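Local coordinates for protein copper-transporting ATPase (Sulfolobus solfataricus, PDB 2YJ6) that probably uses ATP hydrolysis to drive metal cations across the cell membrane as a type IB P-type ATPase, of which this chain is the catalytic domain, at residues A[106-111]-A[121-126]; A[115-120]-A[130-135]; A[199-204]-A[215-220]. The protein carries 1 engineered substitution. All coordinates share one frame; numbering follows the deposited sequence.

Contact 1: residues A[106-111]-A[121-126]; sequences KIIEVK and VYINGE. With A99 (5'-O-[(S)-hydroxy{[(R)-hydroxy({(S)-hydroxy[(1S)-1-(2-nitrophenyl)ethoxy]phosphoryl}oxy)phosphoryl]oxy}phosphoryl]adenosine), chain C.
The carbonyl oxygen of Ile107 is gripped twice: Asn124 N meets Ile107 O at 2.9 Å in the plane of the carbonyl, and a water donates to the same oxygen. That water also donates to Glu109 OE2 and accepts from Gly125 N, so it ties strand 106-111 to the type I' turn that runs from Ile123 to Glu126. Asn124 answers with its side chain, whose OD1 takes Ile107 N at 3.1 Å from well above the amide carbonyl plane, about 50° out of it.

Two residues further along, Glu109 and Tyr122 form an antiparallel hydrogen-bonded pair, with Tyr122 N 2.9 Å from Glu109 O. Lys111 reaches back to the tyrosine, its chain bent near the end (chi3 137°, chi4 -45°); its NZ lies obliquely to the ring, 3.0 Å from Tyr122 CD1, unusually close and therefore somewhat doubtful. Ile108 and Ile123 lie on the other face, CG1 to CG1 at 4.4 Å.

This hairpin sits between strand 98-103, which pairs with 106-111, and strand 126-134. Helix 53-63 lies over the face of Ile123, Val121 and Val110, and beside Val110 and Lys111 lies the adenine of the bound nucleotide analogue.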
loop_
_atom_site.group_PDB
_atom_site.type_symbol
_atom_site.label_atom_id
_atom_site.label_comp_id
_atom_site.label_asym_id
_atom_site.label_seq_id
_atom_site.Cartn_x
_atom_site.Cartn_y
_atom_site.Cartn_z
ATOM N N LYS A 106 -3.083 -20.600 28.366
ATOM C CA LYS A 106 -2.607 -19.220 28.279
ATOM C C LYS A 106 -3.381 -18.451 27.231
ATOM O O LYS A 106 -3.708 -18.989 26.182
ATOM C CB LYS A 106 -1.114 -19.180 27.922
ATOM C CG LYS A 106 -0.201 -19.823 28.953
ATOM C CD LYS A 106 1.163 -20.146 28.371
ATOM C CE LYS A 106 2.190 -20.306 29.487
ATOM N NZ LYS A 106 3.569 -20.599 29.004
ATOM N N ILE A 107 -3.655 -17.183 27.507
ATOM C CA ILE A 107 -4.329 -16.325 26.547
ATOM C C ILE A 107 -3.326 -15.460 25.768
ATOM O O ILE A 107 -2.552 -14.712 26.358
ATOM C CB ILE A 107 -5.345 -15.396 27.239
ATOM C CG1 ILE A 107 -6.441 -16.211 27.929
ATOM C CG2 ILE A 107 -5.966 -14.451 26.232
ATOM C CD1 ILE A 107 -5.955 -17.014 29.126
ATOM N N ILE A 108 -3.381 -15.548 24.442
ATOM C CA ILE A 108 -2.413 -14.898 23.565
ATOM C C ILE A 108 -3.070 -13.856 22.670
ATOM O O ILE A 108 -3.995 -14.172 21.923
ATOM C CB ILE A 108 -1.711 -15.949 22.670
ATOM C CG1 ILE A 108 -0.880 -16.903 23.532
ATOM C CG2 ILE A 108 -0.834 -15.280 21.620
ATOM C CD1 ILE A 108 -1.501 -18.247 23.728
ATOM N N GLU A 109 -2.599 -12.617 22.736
ATOM C CA GLU A 109 -3.067 -11.588 21.813
ATOM C C GLU A 109 -1.899 -11.087 20.976
ATOM O O GLU A 109 -0.762 -11.045 21.462
ATOM C CB GLU A 109 -3.715 -10.427 22.575
ATOM C CG GLU A 109 -4.643 -10.870 23.703
ATOM C CD GLU A 109 -4.943 -9.749 24.694
ATOM O OE1 GLU A 109 -5.814 -8.906 24.377
ATOM O OE2 GLU A 109 -4.313 -9.714 25.785
ATOM N N VAL A 110 -2.176 -10.727 19.724
ATOM C CA VAL A 110 -1.200 -10.077 18.841
ATOM C C VAL A 110 -1.822 -8.815 18.247
ATOM O O VAL A 110 -2.866 -8.910 17.606
ATOM C CB VAL A 110 -0.811 -10.982 17.647
ATOM C CG1 VAL A 110 0.319 -10.355 16.861
ATOM C CG2 VAL A 110 -0.448 -12.402 18.093
ATOM N N LYS A 111 -1.204 -7.644 18.428
ATOM C CA LYS A 111 -1.767 -6.400 17.868
ATOM C C LYS A 111 -0.779 -5.235 17.680
ATOM O O LYS A 111 0.417 -5.394 17.887
ATOM C CB LYS A 111 -2.962 -5.930 18.708
ATOM C CG LYS A 111 -2.608 -5.579 20.144
ATOM C CD LYS A 111 -3.835 -5.684 21.037
ATOM C CE LYS A 111 -3.485 -6.378 22.337
ATOM N NZ LYS A 111 -2.654 -7.597 22.051
ATOM N N VAL A 121 3.113 -8.829 21.286
ATOM C CA VAL A 121 2.592 -10.126 21.713
ATOM C C VAL A 121 2.357 -10.121 23.221
ATOM O O VAL A 121 3.296 -9.906 23.997
ATOM C CB VAL A 121 3.582 -11.281 21.368
ATOM C CG1 VAL A 121 2.999 -12.638 21.740
ATOM C CG2 VAL A 121 3.956 -11.258 19.901
ATOM N N TYR A 122 1.108 -10.347 23.624
ATOM C CA TYR A 122 0.709 -10.437 25.027
ATOM C C TYR A 122 0.413 -11.860 25.481
ATOM O O TYR A 122 -0.260 -12.608 24.771
ATOM C CB TYR A 122 -0.534 -9.574 25.269
ATOM C CG TYR A 122 -0.279 -8.119 25.040
ATOM C CD1 TYR A 122 -0.197 -7.609 23.766
ATOM C CD2 TYR A 122 -0.079 -7.258 26.106
ATOM C CE1 TYR A 122 0.052 -6.264 23.546
ATOM C CE2 TYR A 122 0.185 -5.913 25.906
ATOM C CZ TYR A 122 0.246 -5.419 24.622
ATOM O OH TYR A 122 0.501 -4.078 24.408
ATOM N N ILE A 123 0.904 -12.233 26.663
ATOM C CA ILE A 123 0.530 -13.505 27.274
ATOM C C ILE A 123 -0.076 -13.280 28.656
ATOM O O ILE A 123 0.612 -12.839 29.580
ATOM C CB ILE A 123 1.701 -14.506 27.352
ATOM C CG1 ILE A 123 2.191 -14.838 25.942
ATOM C CG2 ILE A 123 1.270 -15.774 28.060
ATOM C CD1 ILE A 123 3.170 -15.968 25.905
ATOM N N ASN A 124 -1.373 -13.567 28.767
ATOM C CA ASN A 124 -2.159 -13.273 29.966
ATOM C C ASN A 124 -2.021 -11.809 30.422
ATOM O O ASN A 124 -1.873 -11.529 31.605
ATOM C CB ASN A 124 -1.843 -14.269 31.097
ATOM C CG ASN A 124 -2.402 -15.681 30.817
ATOM O OD1 ASN A 124 -3.482 -15.825 30.243
ATOM N ND2 ASN A 124 -1.661 -16.714 31.220
ATOM N N GLY A 125 -2.080 -10.887 29.462
ATOM C CA GLY A 125 -2.019 -9.462 29.745
ATOM C C GLY A 125 -0.630 -8.827 29.837
ATOM O O GLY A 125 -0.524 -7.613 29.951
ATOM N N GLU A 126 0.427 -9.639 29.796
ATOM C CA GLU A 126 1.808 -9.150 29.914
ATOM C C GLU A 126 2.497 -9.060 28.546
ATOM O O GLU A 126 2.570 -10.051 27.829
ATOM C CB GLU A 126 2.603 -10.076 30.855
ATOM C CG GLU A 126 4.100 -9.739 31.051
ATOM C CD GLU A 126 4.807 -10.649 32.090
ATOM O OE1 GLU A 126 4.656 -11.888 32.033
ATOM O OE2 GLU A 126 5.510 -10.121 32.974
HETATM C "C'" A99 C . -0.248 -3.851 6.234
HETATM N N1 A99 C . -2.322 -9.528 13.586
HETATM C C2 A99 C . -1.636 -8.560 14.224
HETATM N N3 A99 C . -1.942 -7.260 14.121
HETATM C C4 A99 C . -2.991 -6.853 13.356
HETATM C C5 A99 C . -3.784 -7.857 12.626
HETATM C C6 A99 C . -3.383 -9.274 12.782
HETATM N N6 A99 C . -4.052 -10.280 12.157
HETATM N N7 A99 C . -4.737 -7.185 11.954
HETATM C C8 A99 C . -4.568 -5.868 12.224
HETATM N N9 A99 C . -3.526 -5.669 13.050
HETATM P PA A99 C . -6.009 -2.489 9.509
HETATM P PB A99 C . -4.220 -2.485 7.361
HETATM P PG A99 C . -1.562 -1.589 6.951
HETATM O "O'L" A99 C . 2.235 -2.709 6.852
HETATM O "O'M" A99 C . 3.898 -3.247 5.655
HETATM C "C1'" A99 C . 2.365 -3.388 3.436
HETATM O O1A A99 C . -5.888 -0.988 9.380
HETATM C C1B A99 C . -3.071 -4.361 13.566
HETATM O O1B A99 C . -4.405 -3.486 6.239
HETATM O O1G A99 C . -2.064 -1.374 5.540
HETATM C "C2'" A99 C . 1.843 -3.416 4.720
HETATM N "N2'" A99 C . 2.689 -3.109 5.791
HETATM O "O2'" A99 C . -1.042 -3.106 13.378
HETATM O O2A A99 C . -7.299 -3.188 9.166
HETATM C C2B A99 C . -2.057 -3.766 12.612
HETATM O O2B A99 C . -4.741 -1.070 7.218
HETATM O O2G A99 C . -0.278 -2.582 6.918
HETATM C "C3'" A99 C . 0.412 -3.774 4.904
HETATM O "O3'" A99 C . -2.012 -1.667 11.403
HETATM O O3A A99 C . -4.833 -3.178 8.672
HETATM C C3B A99 C . -2.842 -2.771 11.785
HETATM O O3B A99 C . -2.657 -2.441 7.777
HETATM O O3G A99 C . -1.194 -0.378 7.783
HETATM C "C4'" A99 C . -0.344 -4.083 3.781
HETATM O "O4'" A99 C . -4.191 -3.463 13.605
HETATM C C4B A99 C . -3.972 -2.356 12.720
HETATM C "C5'" A99 C . 0.224 -4.031 2.515
HETATM O "O5'" A99 C . -5.554 -2.942 10.986
HETATM C C5B A99 C . -5.254 -1.970 11.988
HETATM C "C6'" A99 C . 1.560 -3.692 2.349
HETATM C "CM'" A99 C . -1.633 -4.466 6.049
HETATM O O HOH W 1 -2.853 -11.935 27.018
#

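Contact 2: residues A[115-120]-A[130-135]; sequences NNNDIA and SFNISD. With A99 (5'-O-[(S)-hydroxy{[(R)-hydroxy({(S)-hydroxy[(1S)-1-(2-nitrophenyl)ethoxy]phosphoryl}oxy)phosphoryl]oxy}phosphoryl]adenosine), chain C.
Asp118 and Asn132 cross at about a right angle, carboxylate and amide planes 73° apart. The aspartate reaches past Asn132 to the next residue of that strand: with CG beside its own backbone N (chi1 -59°), Asp118 OD2 presents its anti lone pair to Ile133 N at 2.8 Å, a nearly straight bond. Asn132 bends toward the other segment, its OD1 resting 3.2 Å from Asn117 CA and taking a weak bond from Asp118 N. Its amide lies closer to parallel with that of Asn117, the planes 29° apart as the two side chains pass each other at a slant.

In the backbone, Phe131 O accepts from two successive amides, Asp118 N in its carbonyl plane and Ile119 N at 3.2 Å, tilted from that plane. Two residues facing one make this a classic beta bulge, and the return bond from Phe131 N to Ile119 O closes the pair.

On the face of Ile119 and Phe131 the packing is apolar. CB of Ile119 lies 4.1 Å from CB of Phe131, while Ile119 CG1 meets Ile133 CD1 at 3.7 Å. The far end of the same isoleucine turns to the nucleotide analogue: Ile119 CD1 is 3.4 Å from the ribose O2'. Further along, Asp135 OD2 stands 3.4 Å from C1' of the analogue's nitrophenyl ring.

Strand 45-50 pairs with the other edge of 130-134, the ring of Phe131 meeting that of Phe49. Helix 69-80 covers the face of Phe131 and Ile119, with Ile74 on Phe131 and Ile70 on Ile133.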
loop_
_atom_site.group_PDB
_atom_site.type_symbol
_atom_site.label_atom_id
_atom_site.label_comp_id
_atom_site.label_asym_id
_atom_site.label_seq_id
_atom_site.Cartn_x
_atom_site.Cartn_y
_atom_site.Cartn_z
ATOM N N ASN A 115 5.251 2.505 20.736
ATOM C CA ASN A 115 6.380 3.445 20.591
ATOM C C ASN A 115 7.265 3.325 19.330
ATOM O O ASN A 115 7.086 4.070 18.369
ATOM C CB ASN A 115 7.245 3.426 21.857
ATOM N N ASN A 116 8.227 2.403 19.347
ATOM C CA ASN A 116 9.145 2.209 18.219
ATOM C C ASN A 116 8.964 0.887 17.467
ATOM O O ASN A 116 9.637 0.651 16.467
ATOM C CB ASN A 116 10.601 2.313 18.686
ATOM C CG ASN A 116 11.259 3.619 18.275
ATOM O OD1 ASN A 116 10.720 4.372 17.458
ATOM N ND2 ASN A 116 12.441 3.888 18.834
ATOM N N ASN A 117 8.075 0.024 17.954
ATOM C CA ASN A 117 7.771 -1.237 17.282
ATOM C C ASN A 117 6.434 -1.151 16.543
ATOM O O ASN A 117 5.659 -0.212 16.743
ATOM C CB ASN A 117 7.733 -2.394 18.288
ATOM C CG ASN A 117 9.042 -2.537 19.087
ATOM O OD1 ASN A 117 9.048 -2.407 20.315
ATOM N ND2 ASN A 117 10.148 -2.808 18.389
ATOM N N ASP A 118 6.158 -2.140 15.703
ATOM C CA ASP A 118 4.906 -2.173 14.960
ATOM C C ASP A 118 3.888 -3.110 15.626
ATOM O O ASP A 118 2.730 -2.740 15.818
ATOM C CB ASP A 118 5.158 -2.601 13.503
ATOM C CG ASP A 118 6.117 -1.669 12.760
ATOM O OD1 ASP A 118 5.950 -0.431 12.822
ATOM O OD2 ASP A 118 7.042 -2.181 12.094
ATOM N N ILE A 119 4.322 -4.314 15.991
ATOM C CA ILE A 119 3.413 -5.347 16.488
ATOM C C ILE A 119 3.838 -5.930 17.855
ATOM O O ILE A 119 5.029 -6.098 18.114
ATOM C CB ILE A 119 3.296 -6.507 15.470
ATOM C CG1 ILE A 119 2.813 -5.993 14.102
ATOM C CG2 ILE A 119 2.385 -7.622 16.014
ATOM C CD1 ILE A 119 1.469 -5.278 14.145
ATOM N N ALA A 120 2.868 -6.265 18.709
ATOM C CA ALA A 120 3.170 -6.740 20.060
ATOM C C ALA A 120 2.441 -8.026 20.462
ATOM O O ALA A 120 1.293 -8.273 20.053
ATOM C CB ALA A 120 2.920 -5.638 21.084
ATOM N N SER A 130 7.946 -8.570 20.465
ATOM C CA SER A 130 7.489 -7.637 19.415
ATOM C C SER A 130 8.099 -7.923 18.040
ATOM O O SER A 130 9.125 -8.628 17.917
ATOM C CB SER A 130 7.756 -6.171 19.818
ATOM O OG SER A 130 9.127 -5.960 20.120
ATOM N N PHE A 131 7.454 -7.384 17.011
ATOM C CA PHE A 131 7.944 -7.458 15.636
ATOM C C PHE A 131 8.054 -6.060 15.008
ATOM O O PHE A 131 7.310 -5.145 15.351
ATOM C CB PHE A 131 6.974 -8.218 14.727
ATOM C CG PHE A 131 6.783 -9.672 15.044
ATOM C CD1 PHE A 131 5.808 -10.082 15.943
ATOM C CD2 PHE A 131 7.495 -10.636 14.357
ATOM C CE1 PHE A 131 5.601 -11.412 16.207
ATOM C CE2 PHE A 131 7.298 -11.986 14.610
ATOM C CZ PHE A 131 6.335 -12.382 15.531
ATOM N N ASN A 132 8.962 -5.921 14.049
ATOM C CA ASN A 132 8.928 -4.811 13.110
ATOM C C ASN A 132 8.682 -5.344 11.711
ATOM O O ASN A 132 9.323 -6.303 11.282
ATOM C CB ASN A 132 10.224 -4.010 13.138
ATOM C CG ASN A 132 10.339 -3.157 14.370
ATOM O OD1 ASN A 132 9.356 -2.561 14.808
ATOM N ND2 ASN A 132 11.530 -3.107 14.952
ATOM N N ILE A 133 7.765 -4.692 11.002
ATOM C CA ILE A 133 7.269 -5.157 9.714
ATOM C C ILE A 133 7.408 -4.071 8.651
ATOM O O ILE A 133 7.121 -2.904 8.925
ATOM C CB ILE A 133 5.794 -5.562 9.855
ATOM C CG1 ILE A 133 5.706 -6.836 10.691
ATOM C CG2 ILE A 133 5.151 -5.756 8.499
ATOM C CD1 ILE A 133 4.312 -7.292 10.966
ATOM N N SER A 134 7.855 -4.459 7.454
ATOM C CA SER A 134 8.063 -3.516 6.344
ATOM C C SER A 134 7.521 -3.997 4.992
ATOM O O SER A 134 7.199 -5.171 4.820
ATOM C CB SER A 134 9.547 -3.187 6.178
ATOM O OG SER A 134 10.061 -2.565 7.341
ATOM N N ASP A 135 7.437 -3.057 4.048
ATOM C CA ASP A 135 7.021 -3.297 2.666
ATOM C C ASP A 135 8.315 -3.365 1.862
ATOM O O ASP A 135 9.384 -3.100 2.414
ATOM C CB ASP A 135 6.172 -2.105 2.182
ATOM C CG ASP A 135 5.192 -2.463 1.059
ATOM O OD1 ASP A 135 5.473 -3.373 0.248
ATOM O OD2 ASP A 135 4.126 -1.807 0.995
HETATM C "C'" A99 C . -0.248 -3.851 6.234
HETATM N N1 A99 C . -2.322 -9.528 13.586
HETATM C C2 A99 C . -1.636 -8.560 14.224
HETATM N N3 A99 C . -1.942 -7.260 14.121
HETATM C C4 A99 C . -2.991 -6.853 13.356
HETATM C C5 A99 C . -3.784 -7.857 12.626
HETATM C C6 A99 C . -3.383 -9.274 12.782
HETATM N N6 A99 C . -4.052 -10.280 12.157
HETATM N N7 A99 C . -4.737 -7.185 11.954
HETATM C C8 A99 C . -4.568 -5.868 12.224
HETATM N N9 A99 C . -3.526 -5.669 13.050
HETATM P PA A99 C . -6.009 -2.489 9.509
HETATM P PB A99 C . -4.220 -2.485 7.361
HETATM P PG A99 C . -1.562 -1.589 6.951
HETATM O "O'L" A99 C . 2.235 -2.709 6.852
HETATM O "O'M" A99 C . 3.898 -3.247 5.655
HETATM C "C1'" A99 C . 2.365 -3.388 3.436
HETATM O O1A A99 C . -5.888 -0.988 9.380
HETATM C C1B A99 C . -3.071 -4.361 13.566
HETATM O O1B A99 C . -4.405 -3.486 6.239
HETATM O O1G A99 C . -2.064 -1.374 5.540
HETATM C "C2'" A99 C . 1.843 -3.416 4.720
HETATM N "N2'" A99 C . 2.689 -3.109 5.791
HETATM O "O2'" A99 C . -1.042 -3.106 13.378
HETATM O O2A A99 C . -7.299 -3.188 9.166
HETATM C C2B A99 C . -2.057 -3.766 12.612
HETATM O O2B A99 C . -4.741 -1.070 7.218
HETATM O O2G A99 C . -0.278 -2.582 6.918
HETATM C "C3'" A99 C . 0.412 -3.774 4.904
HETATM O "O3'" A99 C . -2.012 -1.667 11.403
HETATM O O3A A99 C . -4.833 -3.178 8.672
HETATM C C3B A99 C . -2.842 -2.771 11.785
HETATM O O3B A99 C . -2.657 -2.441 7.777
HETATM O O3G A99 C . -1.194 -0.378 7.783
HETATM C "C4'" A99 C . -0.344 -4.083 3.781
HETATM O "O4'" A99 C . -4.191 -3.463 13.605
HETATM C C4B A99 C . -3.972 -2.356 12.720
HETATM C "C5'" A99 C . 0.224 -4.031 2.515
HETATM O "O5'" A99 C . -5.554 -2.942 10.986
HETATM C C5B A99 C . -5.254 -1.970 11.988
HETATM C "C6'" A99 C . 1.560 -3.692 2.349
HETATM C "CM'" A99 C . -1.633 -4.466 6.049
#

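Contact 3: residues A[199-204]-A[215-220]; sequences NKVLMI and ALADVS
Lys200 folds back at chi2 (-49°), which swings its chain over the carboxylate of Asp218, while Asp218 holds CG beside its own backbone N (chi1 -67°), which points its carboxylate at the start of the opposite strand; the two side chains cross at about a right angle. The salt bridge, Lys200 NZ to Asp218 OD1, measures 3.2 Å and arrives from above the carboxylate plane rather than within it. The other oxygen, Asp218 OD2, takes Val201 N at 2.8 Å, on its anti side and almost straight. One side chain therefore holds both the lysine and the start of the strand.

From there the parallel pairing takes over. Val201 O receives Val219 N at 3.2 Å, along with a weak bond from Asp218 N, and Met203 N reaches Val219 O at 3.0 Å, nearly along the C=O axis. Leu202 and Val219 share one face, with Leu202 CD1 3.6 Å from Val219 CG1. Turned to the other face, Met203 CB packs 4.0 Å from Ala217 CB.

Strand 201-205, helix 211-216 and strand 219-223 form a beta-alpha-beta unit of the HAD-type core of the P-type ATPase phosphorylation domain. The first strand leads into the family's GDGxND sequence, whose Asn209 contacts ATP in another crystal structure of this protein.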
loop_
_atom_site.group_PDB
_atom_site.type_symbol
_atom_site.label_atom_id
_atom_site.label_comp_id
_atom_site.label_asym_id
_atom_site.label_seq_id
_atom_site.Cartn_x
_atom_site.Cartn_y
_atom_site.Cartn_z
ATOM N N ASN A 199 -5.382 23.232 -9.635
ATOM C CA ASN A 199 -4.661 22.060 -10.124
ATOM C C ASN A 199 -5.520 21.003 -10.813
ATOM O O ASN A 199 -6.653 20.767 -10.414
ATOM C CB ASN A 199 -3.881 21.439 -8.973
ATOM C CG ASN A 199 -2.944 22.432 -8.316
ATOM O OD1 ASN A 199 -1.725 22.261 -8.345
ATOM N ND2 ASN A 199 -3.510 23.484 -7.731
ATOM N N LYS A 200 -4.975 20.384 -11.861
ATOM C CA LYS A 200 -5.631 19.266 -12.530
ATOM C C LYS A 200 -4.912 17.971 -12.147
ATOM O O LYS A 200 -3.722 17.803 -12.419
ATOM C CB LYS A 200 -5.635 19.464 -14.043
ATOM C CG LYS A 200 -6.673 20.473 -14.526
ATOM C CD LYS A 200 -8.020 20.166 -13.907
ATOM C CE LYS A 200 -9.158 20.690 -14.758
ATOM N NZ LYS A 200 -10.478 20.250 -14.206
ATOM N N VAL A 201 -5.633 17.056 -11.508
ATOM C CA VAL A 201 -4.972 15.979 -10.774
ATOM C C VAL A 201 -5.116 14.585 -11.385
ATOM O O VAL A 201 -6.222 14.073 -11.551
ATOM C CB VAL A 201 -5.438 15.961 -9.298
ATOM C CG1 VAL A 201 -4.831 14.783 -8.549
ATOM C CG2 VAL A 201 -5.073 17.269 -8.622
ATOM N N LEU A 202 -3.979 13.976 -11.713
ATOM C CA LEU A 202 -3.939 12.555 -12.024
ATOM C C LEU A 202 -3.424 11.736 -10.814
ATOM O O LEU A 202 -2.361 12.033 -10.243
ATOM C CB LEU A 202 -3.101 12.293 -13.268
ATOM C CG LEU A 202 -3.155 10.832 -13.724
ATOM C CD1 LEU A 202 -2.969 10.706 -15.223
ATOM C CD2 LEU A 202 -2.141 9.973 -12.957
ATOM N N MET A 203 -4.194 10.725 -10.418
ATOM C CA MET A 203 -3.876 9.936 -9.225
ATOM C C MET A 203 -3.817 8.442 -9.523
ATOM O O MET A 203 -4.671 7.917 -10.230
ATOM C CB MET A 203 -4.875 10.188 -8.083
ATOM C CG MET A 203 -4.643 9.251 -6.880
ATOM S SD MET A 203 -5.716 9.428 -5.437
ATOM C CE MET A 203 -4.860 10.723 -4.569
ATOM N N ILE A 204 -2.787 7.787 -8.986
ATOM C CA ILE A 204 -2.591 6.341 -9.102
ATOM C C ILE A 204 -2.716 5.680 -7.714
ATOM O O ILE A 204 -2.038 6.093 -6.780
ATOM C CB ILE A 204 -1.195 6.028 -9.680
ATOM C CG1 ILE A 204 -0.972 6.789 -10.990
ATOM C CG2 ILE A 204 -1.019 4.531 -9.900
ATOM C CD1 ILE A 204 0.405 7.374 -11.141
ATOM N N ALA A 215 -11.996 8.445 -6.943
ATOM C CA ALA A 215 -13.252 8.881 -7.584
ATOM C C ALA A 215 -13.305 10.400 -7.801
ATOM O O ALA A 215 -13.985 10.913 -8.693
ATOM C CB ALA A 215 -14.445 8.431 -6.762
ATOM N N LEU A 216 -12.583 11.101 -6.952
ATOM C CA LEU A 216 -12.543 12.547 -6.958
ATOM C C LEU A 216 -11.491 13.140 -7.912
ATOM O O LEU A 216 -11.552 14.323 -8.238
ATOM C CB LEU A 216 -12.252 12.994 -5.530
ATOM C CG LEU A 216 -12.760 14.293 -4.939
ATOM C CD1 LEU A 216 -14.153 14.652 -5.464
ATOM C CD2 LEU A 216 -12.750 14.093 -3.434
ATOM N N ALA A 217 -10.513 12.351 -8.343
ATOM C CA ALA A 217 -9.441 12.924 -9.173
ATOM C C ALA A 217 -9.904 13.139 -10.612
ATOM O O ALA A 217 -10.871 12.514 -11.068
ATOM C CB ALA A 217 -8.213 12.069 -9.148
ATOM N N ASP A 218 -9.214 14.034 -11.317
ATOM C CA ASP A 218 -9.543 14.341 -12.705
ATOM C C ASP A 218 -9.333 13.124 -13.611
ATOM O O ASP A 218 -10.176 12.823 -14.459
ATOM C CB ASP A 218 -8.759 15.583 -13.195
ATOM C CG ASP A 218 -9.201 16.872 -12.473
ATOM O OD1 ASP A 218 -10.329 17.367 -12.739
ATOM O OD2 ASP A 218 -8.451 17.355 -11.600
ATOM N N VAL A 219 -8.200 12.444 -13.432
ATOM C CA VAL A 219 -7.915 11.201 -14.135
ATOM C C VAL A 219 -7.413 10.162 -13.128
ATOM O O VAL A 219 -6.396 10.371 -12.476
ATOM C CB VAL A 219 -6.837 11.370 -15.233
ATOM C CG1 VAL A 219 -6.409 9.996 -15.777
ATOM C CG2 VAL A 219 -7.335 12.272 -16.369
ATOM N N SER A 220 -8.129 9.046 -13.010
ATOM C CA SER A 220 -7.750 8.010 -12.074
ATOM C C SER A 220 -7.068 6.827 -12.761
ATOM O O SER A 220 -7.479 6.410 -13.849
ATOM C CB SER A 220 -8.970 7.552 -11.266
ATOM O OG SER A 220 -10.044 7.211 -12.116
#

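Contacts 1 and 2 are neighbours in one six-stranded antiparallel sheet, that of the nucleotide-binding domain. They share strand 119-123, their segments alternate along the chain, and their centres lie about 16 Å apart. They meet where Val110 and Lys111 adjoin Ile119 and Ala120, and both touch the bound nucleotide analogue, contact 1 near its adenine and contact 2 from the ribose to the nitrophenyl group. Contact 3 comes later in the sequence, its centre about 44 Å from that of contact 1 and about 33 Å from that of contact 2. Contacts 1 and 2 thus build the sheet on which the nucleotide lies, while contact 3 belongs to the mixed, mainly parallel core of the separate phosphorylation domain.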